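Local coordinates for protein thiazoline oxidase/subtilisin-like protease (Prochloron didemni, PDB 4H6X) that acts as the subtilisin-like protease of patellamide maturation and, as a member of a transamidating protease family, probably closes cyanobactin precursor peptides into macrocycles, at residues His9-Asp14 with Phe126-Asn131; Glu15-Leu20 with Val330-Ala335; Ala21-Gln26 with Ala285-Leu290. One frame throughout, in Å; residues are numbered along the deposited sequence.

Contact 1. Residues His9-Asp14 with Phe126-Asn131; sequences HPHDLD and FGIAPN
Phe126 presents one ring face to His11 and its rim to the backbone of His9 and Pro10. His11 CG is anti to the backbone N (chi1 -171°), which carries the imidazole toward Phe126. His11 CD2 stands 3.5 Å above the phenyl plane, displaced from its centre toward the rim, and the two ring planes are inclined at 56°. Near the plane of the phenyl, the carbonyl oxygens of His9 and Pro10 approach Phe126 CE2, Pro10 O lying 3.2 Å from it. The carbonyl oxygen of Phe126 comes obliquely to the imidazole, 2.8 Å from His11 NE2. This second loop follows helix 101-118, which carries the probable catalytic His109, and leads into strand 133-138 of the parallel subtilisin-type sheet. Gly127 adds its carbonyl oxygen near the edge of the same imidazole, 3.7 Å from His11 CD2. Next comes Ile128, whose CD1 lies over a face of the His11 ring, 3.6 Å from His11 CE1, and more loosely touches Leu13 CD1. The imidazole is held in orientation from its own segment: Leu13 N donates to His11 ND1 over 3.0 Å, within a type I turn from His11 to Asp14. Asp14 OD2 also receives His11 N, met from above the carboxylate plane at 2.7 Å.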
ATOM      1  N   HIS A   9      13.353  -7.289 -14.016  1.00 38.60           N
ATOM      2  CA  HIS A   9      12.127  -7.777 -13.389  1.00 39.26           C
ATOM      3  C   HIS A   9      10.919  -6.994 -13.884  1.00 41.01           C
ATOM      4  O   HIS A   9      10.428  -6.102 -13.180  1.00 40.55           O
ATOM      5  CB  HIS A   9      12.249  -7.702 -11.869  1.00 38.55           C
ATOM      6  CG  HIS A   9      13.428  -8.448 -11.324  1.00 38.18           C
ATOM      7  ND1 HIS A   9      14.650  -7.850 -11.103  1.00 38.97           N
ATOM      8  CD2 HIS A   9      13.578  -9.748 -10.979  1.00 37.92           C
ATOM      9  CE1 HIS A   9      15.498  -8.745 -10.628  1.00 35.58           C
ATOM     10  NE2 HIS A   9      14.872  -9.905 -10.543  1.00 37.28           N
ATOM     11  N   PRO A  10      10.442  -7.319 -15.104  1.00 38.87           N
ATOM     12  CA  PRO A  10       9.326  -6.607 -15.721  1.00 39.57           C
ATOM     13  C   PRO A  10       8.138  -6.529 -14.766  1.00 38.67           C
ATOM     14  O   PRO A  10       7.723  -7.542 -14.206  1.00 38.98           O
ATOM     15  CB  PRO A  10       8.975  -7.476 -16.937  1.00 37.99           C
ATOM     16  CG  PRO A  10      10.228  -8.216 -17.249  1.00 39.28           C
ATOM     17  CD  PRO A  10      10.893  -8.459 -15.931  1.00 40.91           C
ATOM     18  N   HIS A  11       7.618  -5.326 -14.578  1.00 37.27           N
ATOM     19  CA  HIS A  11       6.504  -5.095 -13.678  1.00 35.19           C
ATOM     20  C   HIS A  11       5.424  -4.396 -14.468  1.00 33.79           C
ATOM     21  O   HIS A  11       5.725  -3.602 -15.356  1.00 34.89           O
ATOM     22  CB  HIS A  11       6.941  -4.220 -12.495  1.00 34.46           C
ATOM     23  CG  HIS A  11       5.907  -4.105 -11.415  1.00 33.87           C
ATOM     24  ND1 HIS A  11       4.849  -3.227 -11.493  1.00 33.84           N
ATOM     25  CD2 HIS A  11       5.767  -4.763 -10.240  1.00 31.41           C
ATOM     26  CE1 HIS A  11       4.097  -3.351 -10.413  1.00 33.55           C
ATOM     27  NE2 HIS A  11       4.634  -4.277  -9.636  1.00 32.14           N
ATOM     28  N   ASP A  12       4.173  -4.682 -14.121  1.00 33.73           N
ATOM     29  CA  ASP A  12       2.989  -4.093 -14.750  1.00 33.98           C
ATOM     30  C   ASP A  12       3.032  -2.566 -14.853  1.00 35.84           C
ATOM     31  O   ASP A  12       2.463  -1.993 -15.792  1.00 34.39           O
ATOM     32  CB  ASP A  12       1.735  -4.535 -13.984  1.00 35.20           C
ATOM     33  CG  ASP A  12       0.453  -4.013 -14.593  1.00 37.94           C
ATOM     34  OD1 ASP A  12       0.090  -4.456 -15.707  1.00 38.78           O
ATOM     35  OD2 ASP A  12      -0.218  -3.175 -13.953  1.00 37.96           O
ATOM     36  N   LEU A  13       3.700  -1.914 -13.894  1.00 34.67           N
ATOM     37  CA  LEU A  13       3.695  -0.450 -13.809  1.00 33.81           C
ATOM     38  C   LEU A  13       4.981   0.196 -14.343  1.00 34.68           C
ATOM     39  O   LEU A  13       5.129   1.422 -14.279  1.00 33.83           O
ATOM     40  CB  LEU A  13       3.415   0.018 -12.361  1.00 32.81           C
ATOM     41  CG  LEU A  13       2.083  -0.410 -11.731  1.00 32.64           C
ATOM     42  CD1 LEU A  13       2.001  -0.052 -10.248  1.00 30.44           C
ATOM     43  CD2 LEU A  13       0.895   0.168 -12.504  1.00 31.75           C
ATOM     44  N   ASP A  14       5.894  -0.624 -14.867  1.00 36.22           N
ATOM     45  CA  ASP A  14       7.156  -0.125 -15.439  1.00 38.35           C
ATOM     46  C   ASP A  14       6.958   1.050 -16.393  1.00 40.15           C
ATOM     47  O   ASP A  14       7.663   2.061 -16.296  1.00 38.76           O
ATOM     48  CB  ASP A  14       7.933  -1.236 -16.154  1.00 37.24           C
ATOM     49  CG  ASP A  14       8.654  -2.163 -15.196  1.00 41.22           C
ATOM     50  OD1 ASP A  14       8.875  -1.794 -14.010  1.00 39.72           O
ATOM     51  OD2 ASP A  14       9.019  -3.275 -15.637  1.00 39.70           O
ATOM     52  N   PHE A 126       2.701  -9.492  -9.023  1.00 30.14           N
ATOM     53  CA  PHE A 126       4.082  -9.148  -8.731  1.00 29.69           C
ATOM     54  C   PHE A 126       4.071  -7.759  -8.072  1.00 29.49           C
ATOM     55  O   PHE A 126       3.747  -6.770  -8.716  1.00 30.42           O
ATOM     56  CB  PHE A 126       4.882  -9.162 -10.039  1.00 30.87           C
ATOM     57  CG  PHE A 126       6.278  -8.592  -9.942  1.00 32.37           C
ATOM     58  CD1 PHE A 126       7.023  -8.681  -8.771  1.00 32.33           C
ATOM     59  CD2 PHE A 126       6.864  -7.988 -11.065  1.00 34.47           C
ATOM     60  CE1 PHE A 126       8.306  -8.160  -8.703  1.00 33.31           C
ATOM     61  CE2 PHE A 126       8.152  -7.476 -11.006  1.00 33.72           C
ATOM     62  CZ  PHE A 126       8.871  -7.557  -9.822  1.00 34.56           C
ATOM     63  N   GLY A 127       4.384  -7.709  -6.782  1.00 29.13           N
ATOM     64  CA  GLY A 127       4.340  -6.452  -6.036  1.00 29.29           C
ATOM     65  C   GLY A 127       5.574  -5.586  -6.253  1.00 28.17           C
ATOM     66  O   GLY A 127       6.545  -6.023  -6.853  1.00 29.91           O
ATOM     67  N   ILE A 128       5.528  -4.355  -5.759  1.00 28.21           N
ATOM     68  CA  ILE A 128       6.642  -3.412  -5.898  1.00 27.81           C
ATOM     69  C   ILE A 128       7.862  -3.878  -5.110  1.00 28.06           C
ATOM     70  O   ILE A 128       9.005  -3.755  -5.576  1.00 29.44           O
ATOM     71  CB  ILE A 128       6.209  -1.989  -5.469  1.00 28.45           C
ATOM     72  CG1 ILE A 128       5.050  -1.498  -6.356  1.00 28.77           C
ATOM     73  CG2 ILE A 128       7.382  -1.012  -5.505  1.00 26.88           C
ATOM     74  CD1 ILE A 128       5.402  -1.260  -7.817  1.00 28.29           C
ATOM     75  N   ALA A 129       7.628  -4.451  -3.935  1.00 27.54           N
ATOM     76  CA  ALA A 129       8.727  -4.778  -3.033  1.00 28.60           C
ATOM     77  C   ALA A 129       8.606  -6.190  -2.435  1.00 29.40           C
ATOM     78  O   ALA A 129       8.470  -6.350  -1.202  1.00 29.82           O
ATOM     79  CB  ALA A 129       8.842  -3.711  -1.945  1.00 29.57           C
ATOM     80  N   PRO A 130       8.664  -7.223  -3.306  1.00 29.89           N
ATOM     81  CA  PRO A 130       8.450  -8.621  -2.892  1.00 30.30           C
ATOM     82  C   PRO A 130       9.421  -9.151  -1.825  1.00 31.48           C
ATOM     83  O   PRO A 130       9.126 -10.169  -1.189  1.00 30.13           O
ATOM     84  CB  PRO A 130       8.636  -9.405  -4.201  1.00 31.25           C
ATOM     85  CG  PRO A 130       9.522  -8.535  -5.036  1.00 31.60           C
ATOM     86  CD  PRO A 130       9.028  -7.140  -4.738  1.00 30.40           C
ATOM     87  N   ASN A 131      10.556  -8.483  -1.622  1.00 30.23           N
ATOM     88  CA  ASN A 131      11.557  -8.994  -0.676  1.00 31.29           C
ATOM     89  C   ASN A 131      11.594  -8.325   0.695  1.00 29.73           C
ATOM     90  O   ASN A 131      12.369  -8.735   1.558  1.00 29.03           O
ATOM     91  CB  ASN A 131      12.967  -8.999  -1.298  1.00 34.27           C
ATOM     92  CG  ASN A 131      13.190 -10.170  -2.245  1.00 38.82           C
ATOM     93  OD1 ASN A 131      14.113 -10.152  -3.064  1.00 41.22           O
ATOM     94  ND2 ASN A 131      12.354 -11.196  -2.132  1.00 37.20           N
TER

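Contact 2. Residues Glu15-Leu20 with Val330-Ala335; sequences ERIPGL and VNIPGA
Gly19 and Ile332 bring the two backbones together, their CA atoms 5.3 Å apart, each beside the start of a helix. Ile17 to Leu20 form a type II turn; Gly19, third in the turn, has a positive phi of 92° and is the N-cap of helix 20-26. A side chain at this position would run into the carbonyl oxygen of Pro18 and would also collide with Ile332 and Pro333. No direct hydrogen bond joins the segments; one water does the work instead. It donates to Pro18 O at 2.7 Å and to Val330 O at 2.9 Å, and accepts from Ile332 N at 2.9 Å. Helix 332-340, which follows the pairing of Val330 with Leu251 of the edge strand 249-253, thus lies against the N-terminal segment of this subtilisin-like fold. Asn331 caps that helix, its OD1 taking Gly334 N at 3.1 Å from above the carbonyl plane. Among the side chains Ile332 does most of the touching. Its CG1 turns beside the backbone N (chi1 -72°), and Ile332 CD1 beyond it reaches Ile17 CG2 at 3.8 Å and the backbone of Leu20. The other branch, Ile332 CG2, rests 3.6 Å from Gly19 O. Alongside, Pro333 CD lies 3.4 Å from Pro18 O.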
ATOM      1  N   GLU A  15       5.993   0.918 -17.299  1.00 41.46           N
ATOM      2  CA  GLU A  15       5.746   1.945 -18.301  1.00 44.84           C
ATOM      3  C   GLU A  15       5.059   3.170 -17.723  1.00 41.85           C
ATOM      4  O   GLU A  15       5.224   4.273 -18.234  1.00 43.28           O
ATOM      5  CB  GLU A  15       4.950   1.382 -19.489  1.00 49.14           C
ATOM      6  CG  GLU A  15       5.734   0.385 -20.338  1.00 56.29           C
ATOM      7  CD  GLU A  15       7.067   0.940 -20.825  1.00 60.77           C
ATOM      8  OE1 GLU A  15       7.082   2.045 -21.413  1.00 64.06           O
ATOM      9  OE2 GLU A  15       8.105   0.271 -20.621  1.00 64.46           O
ATOM     10  N   ARG A  16       4.306   2.980 -16.644  1.00 37.39           N
ATOM     11  CA  ARG A  16       3.593   4.087 -16.020  1.00 34.09           C
ATOM     12  C   ARG A  16       4.452   4.818 -14.987  1.00 32.42           C
ATOM     13  O   ARG A  16       4.113   5.921 -14.575  1.00 31.22           O
ATOM     14  CB  ARG A  16       2.280   3.592 -15.399  1.00 34.60           C
ATOM     15  CG  ARG A  16       1.247   3.169 -16.438  1.00 35.93           C
ATOM     16  CD  ARG A  16       0.072   2.408 -15.826  1.00 37.52           C
ATOM     17  NE  ARG A  16      -0.773   3.253 -14.974  1.00 37.42           N
ATOM     18  CZ  ARG A  16      -1.858   2.828 -14.323  1.00 35.80           C
ATOM     19  NH1 ARG A  16      -2.248   1.560 -14.409  1.00 32.41           N
ATOM     20  NH2 ARG A  16      -2.556   3.682 -13.584  1.00 33.31           N
ATOM     21  N   ILE A  17       5.547   4.188 -14.562  1.00 31.11           N
ATOM     22  CA  ILE A  17       6.424   4.765 -13.531  1.00 32.21           C
ATOM     23  C   ILE A  17       7.877   4.802 -13.999  1.00 31.04           C
ATOM     24  O   ILE A  17       8.627   3.843 -13.809  1.00 31.05           O
ATOM     25  CB  ILE A  17       6.312   4.045 -12.160  1.00 31.02           C
ATOM     26  CG1 ILE A  17       4.841   3.960 -11.719  1.00 32.05           C
ATOM     27  CG2 ILE A  17       7.118   4.786 -11.107  1.00 31.59           C
ATOM     28  CD1 ILE A  17       4.602   3.128 -10.471  1.00 30.64           C
ATOM     29  N   PRO A  18       8.287   5.931 -14.605  1.00 33.75           N
ATOM     30  CA  PRO A  18       9.682   6.110 -15.005  1.00 33.77           C
ATOM     31  C   PRO A  18      10.631   5.773 -13.854  1.00 33.49           C
ATOM     32  O   PRO A  18      10.408   6.208 -12.727  1.00 35.51           O
ATOM     33  CB  PRO A  18       9.745   7.609 -15.351  1.00 35.01           C
ATOM     34  CG  PRO A  18       8.360   7.932 -15.808  1.00 35.35           C
ATOM     35  CD  PRO A  18       7.481   7.138 -14.871  1.00 33.20           C
ATOM     36  N   GLY A  19      11.660   4.974 -14.120  1.00 31.49           N
ATOM     37  CA  GLY A  19      12.649   4.635 -13.097  1.00 31.31           C
ATOM     38  C   GLY A  19      12.347   3.367 -12.307  1.00 30.48           C
ATOM     39  O   GLY A  19      13.228   2.845 -11.609  1.00 30.16           O
ATOM     40  N   LEU A  20      11.117   2.857 -12.412  1.00 30.87           N
ATOM     41  CA  LEU A  20      10.731   1.673 -11.629  1.00 31.04           C
ATOM     42  C   LEU A  20      11.556   0.452 -12.023  1.00 32.91           C
ATOM     43  O   LEU A  20      12.113  -0.236 -11.156  1.00 31.58           O
ATOM     44  CB  LEU A  20       9.224   1.373 -11.732  1.00 30.05           C
ATOM     45  CG  LEU A  20       8.747   0.116 -10.983  1.00 31.29           C
ATOM     46  CD1 LEU A  20       8.963   0.238  -9.476  1.00 31.60           C
ATOM     47  CD2 LEU A  20       7.292  -0.211 -11.302  1.00 31.82           C
ATOM     48  N   VAL A 330       5.088  11.035  -8.927  1.00 31.76           N
ATOM     49  CA  VAL A 330       6.287  10.349  -8.431  1.00 30.14           C
ATOM     50  C   VAL A 330       7.416  10.376  -9.462  1.00 32.77           C
ATOM     51  O   VAL A 330       7.191  10.102 -10.651  1.00 32.28           O
ATOM     52  CB  VAL A 330       5.973   8.896  -7.969  1.00 30.85           C
ATOM     53  CG1 VAL A 330       5.395   8.062  -9.103  1.00 29.64           C
ATOM     54  CG2 VAL A 330       7.197   8.214  -7.368  1.00 30.25           C
ATOM     55  N   ASN A 331       8.620  10.696  -8.991  1.00 29.77           N
ATOM     56  CA  ASN A 331       9.800  10.827  -9.842  1.00 31.48           C
ATOM     57  C   ASN A 331      10.939  10.026  -9.244  1.00 30.00           C
ATOM     58  O   ASN A 331      11.841  10.578  -8.610  1.00 31.48           O
ATOM     59  CB  ASN A 331      10.174  12.319  -9.990  1.00 31.17           C
ATOM     60  CG  ASN A 331      11.391  12.560 -10.883  1.00 32.92           C
ATOM     61  OD1 ASN A 331      11.899  11.648 -11.532  1.00 32.60           O
ATOM     62  ND2 ASN A 331      11.877  13.803 -10.894  1.00 31.49           N
ATOM     63  N   ILE A 332      10.895   8.712  -9.447  1.00 28.75           N
ATOM     64  CA  ILE A 332      11.949   7.823  -8.978  1.00 27.56           C
ATOM     65  C   ILE A 332      13.362   8.282  -9.401  1.00 29.20           C
ATOM     66  O   ILE A 332      14.258   8.358  -8.560  1.00 29.50           O
ATOM     67  CB  ILE A 332      11.690   6.349  -9.387  1.00 26.70           C
ATOM     68  CG1 ILE A 332      10.539   5.747  -8.557  1.00 26.88           C
ATOM     69  CG2 ILE A 332      12.940   5.507  -9.204  1.00 25.77           C
ATOM     70  CD1 ILE A 332      10.171   4.328  -8.976  1.00 25.76           C
ATOM     71  N   PRO A 333      13.578   8.571 -10.705  1.00 30.93           N
ATOM     72  CA  PRO A 333      14.960   8.971 -11.072  1.00 31.32           C
ATOM     73  C   PRO A 333      15.453  10.208 -10.301  1.00 30.07           C
ATOM     74  O   PRO A 333      16.579  10.217  -9.789  1.00 31.76           O
ATOM     75  CB  PRO A 333      14.846   9.278 -12.583  1.00 32.72           C
ATOM     76  CG  PRO A 333      13.659   8.488 -13.042  1.00 31.30           C
ATOM     77  CD  PRO A 333      12.686   8.547 -11.881  1.00 29.70           C
ATOM     78  N   GLY A 334      14.618  11.237 -10.201  1.00 30.65           N
ATOM     79  CA  GLY A 334      14.982  12.430  -9.413  1.00 30.66           C
ATOM     80  C   GLY A 334      15.249  12.129  -7.939  1.00 31.55           C
ATOM     81  O   GLY A 334      16.196  12.662  -7.340  1.00 31.37           O
ATOM     82  N   ALA A 335      14.419  11.266  -7.345  1.00 31.33           N
ATOM     83  CA  ALA A 335      14.552  10.904  -5.936  1.00 29.63           C
ATOM     84  C   ALA A 335      15.806  10.062  -5.682  1.00 30.98           C
ATOM     85  O   ALA A 335      16.459  10.192  -4.642  1.00 27.98           O
ATOM     86  CB  ALA A 335      13.300  10.175  -5.448  1.00 30.92           C
TER
HETATM   87  O   HOH W   1       8.801   7.726 -11.189  1.00 34.63           O

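Contact 3. Residues Ala21-Gln26 with Ala285-Leu290; sequences ADLHNQ and ALLMSL
Leu23 carries most of the apolar contact, reaching from helix 20-26 to three leucines of helix 273-293. Its CG is anti to the backbone N (chi1 177°), and the two methyls beyond it divide the work. Leu23 CD1 meets Leu290 CD2 at 3.7 Å, while Leu23 CD2 lies 3.9 Å from Leu286 CB and 4.0 Å from Leu287 CD2. An alanine here would probably open a gap facing Leu286, Leu287 and Leu290, leaving the Leu290 methyl without its closest partner across the helices. At the margin, Gln26 CB comes within 4.2 Å of Leu290 CD1. A second kind of contact joins aliphatic to aromatic: the Leu286 methyl CD1 meets the His24 ring obliquely, the side chains crossing at about a right angle. No hydrogen bond joins the two helices here; within the second, Ser289 OG donates to Ala285 O over 2.7 Å. Ser289 N reaches that same oxygen from the opposite face, so the carbonyl is gripped twice. The segment axes pass 10.5 Å apart with a signed crossing angle of 42°. Met336 of helix 332-340 also touches Leu23 and Leu287. The longer helix carries Ser274, the probable nucleophile, in its first turn, as the central helix behind the catalytic serine does in subtilisins.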
ATOM      1  N   ALA A  21      11.640   0.196 -13.330  1.00 34.85           N
ATOM      2  CA  ALA A  21      12.409  -0.944 -13.822  1.00 36.98           C
ATOM      3  C   ALA A  21      13.868  -0.860 -13.346  1.00 36.03           C
ATOM      4  O   ALA A  21      14.408  -1.846 -12.827  1.00 36.15           O
ATOM      5  CB  ALA A  21      12.323  -1.044 -15.343  1.00 37.76           C
ATOM      6  N   ASP A  22      14.476   0.322 -13.494  1.00 37.82           N
ATOM      7  CA  ASP A  22      15.859   0.574 -13.040  1.00 39.85           C
ATOM      8  C   ASP A  22      16.042   0.383 -11.531  1.00 36.98           C
ATOM      9  O   ASP A  22      17.053  -0.160 -11.084  1.00 37.96           O
ATOM     10  CB  ASP A  22      16.342   1.982 -13.447  1.00 42.11           C
ATOM     11  CG  ASP A  22      16.500   2.150 -14.967  1.00 46.25           C
ATOM     12  OD1 ASP A  22      16.905   1.184 -15.652  1.00 45.75           O
ATOM     13  OD2 ASP A  22      16.223   3.265 -15.477  1.00 48.07           O
ATOM     14  N   LEU A  23      15.079   0.847 -10.740  1.00 35.46           N
ATOM     15  CA  LEU A  23      15.150   0.622  -9.297  1.00 32.42           C
ATOM     16  C   LEU A  23      15.000  -0.872  -9.020  1.00 32.00           C
ATOM     17  O   LEU A  23      15.768  -1.432  -8.222  1.00 29.97           O
ATOM     18  CB  LEU A  23      14.121   1.471  -8.537  1.00 31.76           C
ATOM     19  CG  LEU A  23      13.954   1.345  -7.006  1.00 31.12           C
ATOM     20  CD1 LEU A  23      15.254   1.502  -6.214  1.00 31.73           C
ATOM     21  CD2 LEU A  23      12.921   2.357  -6.542  1.00 31.38           C
ATOM     22  N   HIS A  24      14.053  -1.528  -9.704  1.00 30.95           N
ATOM     23  CA  HIS A  24      13.908  -2.999  -9.567  1.00 33.08           C
ATOM     24  C   HIS A  24      15.200  -3.734  -9.928  1.00 35.71           C
ATOM     25  O   HIS A  24      15.553  -4.740  -9.299  1.00 35.06           O
ATOM     26  CB  HIS A  24      12.743  -3.557 -10.391  1.00 32.70           C
ATOM     27  CG  HIS A  24      11.410  -3.481  -9.704  1.00 33.06           C
ATOM     28  ND1 HIS A  24      11.273  -3.451  -8.332  1.00 34.94           N
ATOM     29  CD2 HIS A  24      10.154  -3.461 -10.205  1.00 32.60           C
ATOM     30  CE1 HIS A  24       9.989  -3.391  -8.022  1.00 34.12           C
ATOM     31  NE2 HIS A  24       9.289  -3.396  -9.140  1.00 33.59           N
ATOM     32  N   ASN A  25      15.920  -3.210 -10.921  1.00 37.25           N
ATOM     33  CA  ASN A  25      17.205  -3.797 -11.317  1.00 38.90           C
ATOM     34  C   ASN A  25      18.231  -3.780 -10.205  1.00 38.89           C
ATOM     35  O   ASN A  25      19.140  -4.603 -10.193  1.00 40.61           O
ATOM     36  CB  ASN A  25      17.766  -3.104 -12.561  1.00 40.25           C
ATOM     37  CG  ASN A  25      16.964  -3.417 -13.804  1.00 42.90           C
ATOM     38  OD1 ASN A  25      16.113  -4.311 -13.795  1.00 45.37           O
ATOM     39  ND2 ASN A  25      17.221  -2.684 -14.877  1.00 43.02           N
ATOM     40  N   GLN A  26      18.074  -2.840  -9.274  1.00 38.06           N
ATOM     41  CA  GLN A  26      18.995  -2.687  -8.142  1.00 38.52           C
ATOM     42  C   GLN A  26      18.515  -3.406  -6.869  1.00 39.06           C
ATOM     43  O   GLN A  26      19.326  -3.984  -6.134  1.00 38.31           O
ATOM     44  CB  GLN A  26      19.233  -1.205  -7.861  1.00 40.38           C
ATOM     45  CG  GLN A  26      19.732  -0.437  -9.074  1.00 44.19           C
ATOM     46  CD  GLN A  26      20.329   0.908  -8.719  1.00 46.60           C
ATOM     47  OE1 GLN A  26      21.174   1.008  -7.836  1.00 50.47           O
ATOM     48  NE2 GLN A  26      19.899   1.948  -9.419  1.00 48.27           N
ATOM     49  N   ALA A 285       9.714   1.711   0.356  1.00 22.58           N
ATOM     50  CA  ALA A 285      10.433   0.558   0.919  1.00 23.05           C
ATOM     51  C   ALA A 285      11.650   0.139   0.070  1.00 24.44           C
ATOM     52  O   ALA A 285      12.701  -0.234   0.607  1.00 23.74           O
ATOM     53  CB  ALA A 285       9.490  -0.620   1.091  1.00 22.36           C
ATOM     54  N   LEU A 286      11.497   0.172  -1.248  1.00 24.14           N
ATOM     55  CA  LEU A 286      12.641  -0.065  -2.131  1.00 25.55           C
ATOM     56  C   LEU A 286      13.776   0.952  -1.876  1.00 26.27           C
ATOM     57  O   LEU A 286      14.958   0.584  -1.823  1.00 29.70           O
ATOM     58  CB  LEU A 286      12.201  -0.033  -3.601  1.00 25.22           C
ATOM     59  CG  LEU A 286      11.313  -1.159  -4.168  1.00 25.36           C
ATOM     60  CD1 LEU A 286      11.141  -0.974  -5.670  1.00 23.60           C
ATOM     61  CD2 LEU A 286      11.843  -2.558  -3.883  1.00 24.67           C
ATOM     62  N   LEU A 287      13.422   2.222  -1.702  1.00 27.09           N
ATOM     63  CA  LEU A 287      14.436   3.269  -1.489  1.00 26.56           C
ATOM     64  C   LEU A 287      15.132   3.083  -0.152  1.00 28.07           C
ATOM     65  O   LEU A 287      16.351   3.244  -0.055  1.00 28.26           O
ATOM     66  CB  LEU A 287      13.842   4.675  -1.619  1.00 25.81           C
ATOM     67  CG  LEU A 287      13.308   5.062  -3.003  1.00 27.48           C
ATOM     68  CD1 LEU A 287      12.504   6.360  -2.936  1.00 26.00           C
ATOM     69  CD2 LEU A 287      14.421   5.157  -4.051  1.00 26.33           C
ATOM     70  N   MET A 288      14.358   2.713   0.872  1.00 28.59           N
ATOM     71  CA  MET A 288      14.915   2.325   2.159  1.00 27.85           C
ATOM     72  C   MET A 288      15.780   1.062   2.048  1.00 29.49           C
ATOM     73  O   MET A 288      16.820   0.965   2.702  1.00 29.72           O
ATOM     74  CB  MET A 288      13.811   2.094   3.208  1.00 27.81           C
ATOM     75  CG  MET A 288      13.005   3.317   3.598  1.00 27.85           C
ATOM     76  SD  MET A 288      11.818   2.872   4.893  1.00 30.27           S
ATOM     77  CE  MET A 288      11.120   4.492   5.211  1.00 28.82           C
ATOM     78  N   SER A 289      15.352   0.095   1.240  1.00 29.43           N
ATOM     79  CA  SER A 289      16.155  -1.115   1.023  1.00 32.26           C
ATOM     80  C   SER A 289      17.552  -0.788   0.475  1.00 34.11           C
ATOM     81  O   SER A 289      18.550  -1.414   0.849  1.00 35.28           O
ATOM     82  CB  SER A 289      15.423  -2.076   0.088  1.00 32.00           C
ATOM     83  OG  SER A 289      14.208  -2.479   0.687  1.00 30.88           O
ATOM     84  N   LEU A 290      17.603   0.210  -0.394  1.00 36.51           N
ATOM     85  CA  LEU A 290      18.845   0.665  -1.016  1.00 38.57           C
ATOM     86  C   LEU A 290      19.758   1.384  -0.007  1.00 39.60           C
ATOM     87  O   LEU A 290      20.981   1.290  -0.098  1.00 37.78           O
ATOM     88  CB  LEU A 290      18.497   1.571  -2.189  1.00 40.53           C
ATOM     89  CG  LEU A 290      19.265   1.451  -3.496  1.00 43.43           C
ATOM     90  CD1 LEU A 290      19.470  -0.010  -3.889  1.00 43.04           C
ATOM     91  CD2 LEU A 290      18.494   2.216  -4.559  1.00 41.87           C
TER

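In the fold
Three consecutive segments at the N terminus each close a loop to a distant part of the chain. Contact 1, from residues 9-14, reaches forward to the loop before strand 133-138. Contact 2, from 15-20, spans nearly the whole chain to the start of helix 332-340. Contact 3, from 21-26, returns to helix 273-293 and so nests inside contact 2. Contact 1 crosses both, since its second segment falls between theirs. Leu20 CD2 joins contact 2 to contact 1 by packing on Leu13 and Ile128, whereas Ile332 meets Leu23 of contact 3. The N-terminal run thus ties together the loop before strand 133-138, helix 332-340 and the helix that carries the probable nucleophile.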